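Local atomic coordinates of ribonucleoside-diphosphate reductase subunit beta (Streptococcus sanguinis, PDB entry 4N83), a protein that serves as the metal-binding small subunit of a class Ib ribonucleotide reductase, which probably makes deoxyribonucleotides from ribonucleotides for DNA synthesis. Residues S38-D43 against K176-A181. Residues are numbered along the deposited sequence; the frame is centred on the assembly and turned at random.
Sequences SNDLDD and KLANVA
Asp-40 reaches across to the first turn of helix 178-206 and binds it through both carboxylate oxygens. OD2 of Asp-40 accepts a hydrogen bond from the backbone N of Val-180 at 3.2 Å, with an N-H...O angle of 157°. This N-H comes from above the carboxylate plane. A second bond to OD2 of Asp-40, from the backbone N of Asn-179, is shorter at 2.8 Å but bent and weak. The other oxygen, OD1 of Asp-40, takes a weak bond of 2.7 Å from ND2 of Asn-179. The Asn-179 amide plane is turned 25° from the carboxylate. CG of Asn-179 lies beside its own backbone N (chi1 -63°). The backbone N and ND2 of this residue bond to different oxygens of Asp-40. CG2 of Val-180 also touches OD2 of Asp-40, at 3.7 Å.

The arrangement is a helix N-terminus held by an acidic side chain from a distant part of the chain. Leu-177 is the N-cap residue. A leucine side chain has no acceptor, and the carboxylate of Asp-40 supplies one for N-H groups of the first turn. The helix N-terminus would be expected to favour the charged form of this buried aspartate. Helix 178-206 belongs to the ferritin-like helical fold and carries the manganese ligands Glu-191 and His-194 further along.

Asn-39 adds its CB, which packs on ND2 of Asn-179 at 3.7 Å. Three residues after Asp-40, OD1 of Asp-43 rests against CD of Lys-176 at 3.8 Å. NZ of Lys-176 stays 4.1 Å from OD1 of Asp-43, too far for a salt bridge. Further out, Asn-179 packs on Ile-35 and Pro-36. Val-180 touches Leu-37 and also Ile-107 of helix 84-111, while Lys-176 and Leu-177 rest on Tyr-171 of helix 162-173.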
ATOM      1  N   SER A  38      15.471  -9.207 -20.558  1.00107.79           N
ATOM      2  CA  SER A  38      15.955  -9.351 -21.935  1.00109.42           C
ATOM      3  C   SER A  38      17.001 -10.458 -22.102  1.00109.89           C
ATOM      4  O   SER A  38      17.196 -10.965 -23.208  1.00111.29           O
ATOM      5  CB  SER A  38      16.534  -8.024 -22.438  1.00110.34           C
ATOM      6  OG  SER A  38      17.682  -7.651 -21.695  1.00110.60           O
ATOM      7  N   ASN A  39      17.667 -10.829 -21.007  1.00108.68           N
ATOM      8  CA  ASN A  39      18.659 -11.909 -21.025  1.00108.17           C
ATOM      9  C   ASN A  39      18.037 -13.307 -21.124  1.00108.49           C
ATOM     10  O   ASN A  39      18.748 -14.276 -21.390  1.00109.31           O
ATOM     11  CB  ASN A  39      19.556 -11.842 -19.782  1.00106.47           C
ATOM     12  CG  ASN A  39      20.299 -10.519 -19.653  1.00105.77           C
ATOM     13  OD1 ASN A  39      20.679 -10.121 -18.552  1.00104.31           O
ATOM     14  ND2 ASN A  39      20.509  -9.834 -20.774  1.00106.02           N
ATOM     15  N   ASP A  40      16.725 -13.408 -20.908  1.00108.41           N
ATOM     16  CA  ASP A  40      16.004 -14.682 -21.021  1.00108.58           C
ATOM     17  C   ASP A  40      15.345 -14.889 -22.387  1.00109.53           C
ATOM     18  O   ASP A  40      14.656 -15.889 -22.596  1.00109.62           O
ATOM     19  CB  ASP A  40      14.951 -14.793 -19.916  1.00107.83           C
ATOM     20  CG  ASP A  40      15.567 -14.956 -18.545  1.00107.23           C
ATOM     21  OD1 ASP A  40      16.714 -14.503 -18.346  1.00107.30           O
ATOM     22  OD2 ASP A  40      14.904 -15.538 -17.662  1.00107.19           O
ATOM     23  N   LEU A  41      15.563 -13.956 -23.313  1.00109.78           N
ATOM     24  CA  LEU A  41      15.073 -14.105 -24.685  1.00110.69           C
ATOM     25  C   LEU A  41      15.833 -15.187 -25.454  1.00111.56           C
ATOM     26  O   LEU A  41      15.341 -15.687 -26.466  1.00112.56           O
ATOM     27  CB  LEU A  41      15.156 -12.773 -25.440  1.00111.50           C
ATOM     28  CG  LEU A  41      14.099 -11.732 -25.064  1.00111.13           C
ATOM     29  CD1 LEU A  41      14.457 -10.363 -25.626  1.00111.38           C
ATOM     30  CD2 LEU A  41      12.719 -12.164 -25.543  1.00111.40           C
ATOM     31  N   ASP A  42      17.025 -15.540 -24.977  1.00110.98           N
ATOM     32  CA  ASP A  42      17.822 -16.603 -25.587  1.00111.41           C
ATOM     33  C   ASP A  42      17.219 -17.984 -25.315  1.00111.54           C
ATOM     34  O   ASP A  42      17.195 -18.835 -26.202  1.00113.09           O
ATOM     35  CB  ASP A  42      19.267 -16.549 -25.075  1.00110.63           C
ATOM     36  CG  ASP A  42      20.227 -17.336 -25.946  1.00111.46           C
ATOM     37  OD1 ASP A  42      20.941 -18.207 -25.406  1.00110.93           O
ATOM     38  OD2 ASP A  42      20.268 -17.087 -27.169  1.00111.88           O
ATOM     39  N   ASP A  43      16.734 -18.195 -24.089  1.00110.32           N
ATOM     40  CA  ASP A  43      16.125 -19.473 -23.689  1.00110.26           C
ATOM     41  C   ASP A  43      14.610 -19.512 -23.912  1.00110.16           C
ATOM     42  O   ASP A  43      14.029 -20.593 -24.036  1.00109.48           O
ATOM     43  CB  ASP A  43      16.440 -19.780 -22.219  1.00108.65           C
ATOM     44  CG  ASP A  43      17.842 -20.325 -22.023  1.00108.51           C
ATOM     45  OD1 ASP A  43      18.094 -21.475 -22.442  1.00108.96           O
ATOM     46  OD2 ASP A  43      18.688 -19.611 -21.448  1.00107.20           O
ATOM     47  N   LYS A 176      16.638 -22.830 -16.766  1.00118.95           N
ATOM     48  CA  LYS A 176      15.999 -22.144 -17.891  1.00118.75           C
ATOM     49  C   LYS A 176      15.090 -21.036 -17.357  1.00117.57           C
ATOM     50  O   LYS A 176      14.497 -21.183 -16.287  1.00116.87           O
ATOM     51  CB  LYS A 176      15.166 -23.136 -18.712  1.00119.44           C
ATOM     52  CG  LYS A 176      15.918 -24.378 -19.177  1.00120.48           C
ATOM     53  CD  LYS A 176      16.382 -24.278 -20.623  1.00121.37           C
ATOM     54  CE  LYS A 176      15.251 -24.578 -21.595  1.00122.10           C
ATOM     55  NZ  LYS A 176      15.737 -24.724 -22.996  1.00123.47           N
ATOM     56  N   LEU A 177      14.983 -19.937 -18.103  1.00117.54           N
ATOM     57  CA  LEU A 177      14.144 -18.795 -17.714  1.00116.34           C
ATOM     58  C   LEU A 177      14.470 -18.315 -16.293  1.00115.06           C
ATOM     59  O   LEU A 177      13.613 -18.333 -15.407  1.00114.34           O
ATOM     60  CB  LEU A 177      12.655 -19.155 -17.831  1.00116.40           C
ATOM     61  CG  LEU A 177      12.164 -19.688 -19.180  1.00117.78           C
ATOM     62  CD1 LEU A 177      10.708 -20.115 -19.076  1.00117.76           C
ATOM     63  CD2 LEU A 177      12.339 -18.656 -20.284  1.00118.29           C
ATOM     64  N   ALA A 178      15.713 -17.879 -16.096  1.00114.71           N
ATOM     65  CA  ALA A 178      16.222 -17.529 -14.766  1.00113.37           C
ATOM     66  C   ALA A 178      15.603 -16.248 -14.205  1.00111.44           C
ATOM     67  O   ALA A 178      15.151 -16.220 -13.060  1.00110.58           O
ATOM     68  CB  ALA A 178      17.740 -17.405 -14.801  1.00113.83           C
ATOM     69  N   ASN A 179      15.593 -15.193 -15.016  1.00110.52           N
ATOM     70  CA  ASN A 179      15.031 -13.901 -14.612  1.00108.63           C
ATOM     71  C   ASN A 179      13.504 -13.915 -14.524  1.00107.35           C
ATOM     72  O   ASN A 179      12.919 -13.199 -13.711  1.00106.39           O
ATOM     73  CB  ASN A 179      15.489 -12.799 -15.571  1.00109.04           C
ATOM     74  CG  ASN A 179      16.993 -12.592 -15.543  1.00109.32           C
ATOM     75  OD1 ASN A 179      17.590 -12.455 -14.474  1.00108.07           O
ATOM     76  ND2 ASN A 179      17.614 -12.565 -16.718  1.00110.53           N
ATOM     77  N   VAL A 180      12.867 -14.731 -15.364  1.00107.42           N
ATOM     78  CA  VAL A 180      11.415 -14.919 -15.318  1.00106.68           C
ATOM     79  C   VAL A 180      11.030 -15.742 -14.086  1.00104.31           C
ATOM     80  O   VAL A 180       9.909 -15.640 -13.590  1.00102.92           O
ATOM     81  CB  VAL A 180      10.886 -15.613 -16.598  1.00108.58           C
ATOM     82  CG1 VAL A 180       9.374 -15.803 -16.532  1.00108.81           C
ATOM     83  CG2 VAL A 180      11.266 -14.814 -17.840  1.00109.44           C
ATOM     84  N   ALA A 181      11.962 -16.560 -13.601  1.00103.22           N
ATOM     85  CA  ALA A 181      11.753 -17.339 -12.384  1.00101.98           C
ATOM     86  C   ALA A 181      11.965 -16.490 -11.130  1.00100.11           C
ATOM     87  O   ALA A 181      11.188 -16.588 -10.182  1.00 99.12           O
ATOM     88  CB  ALA A 181      12.672 -18.549 -12.365  1.00102.40           C
TER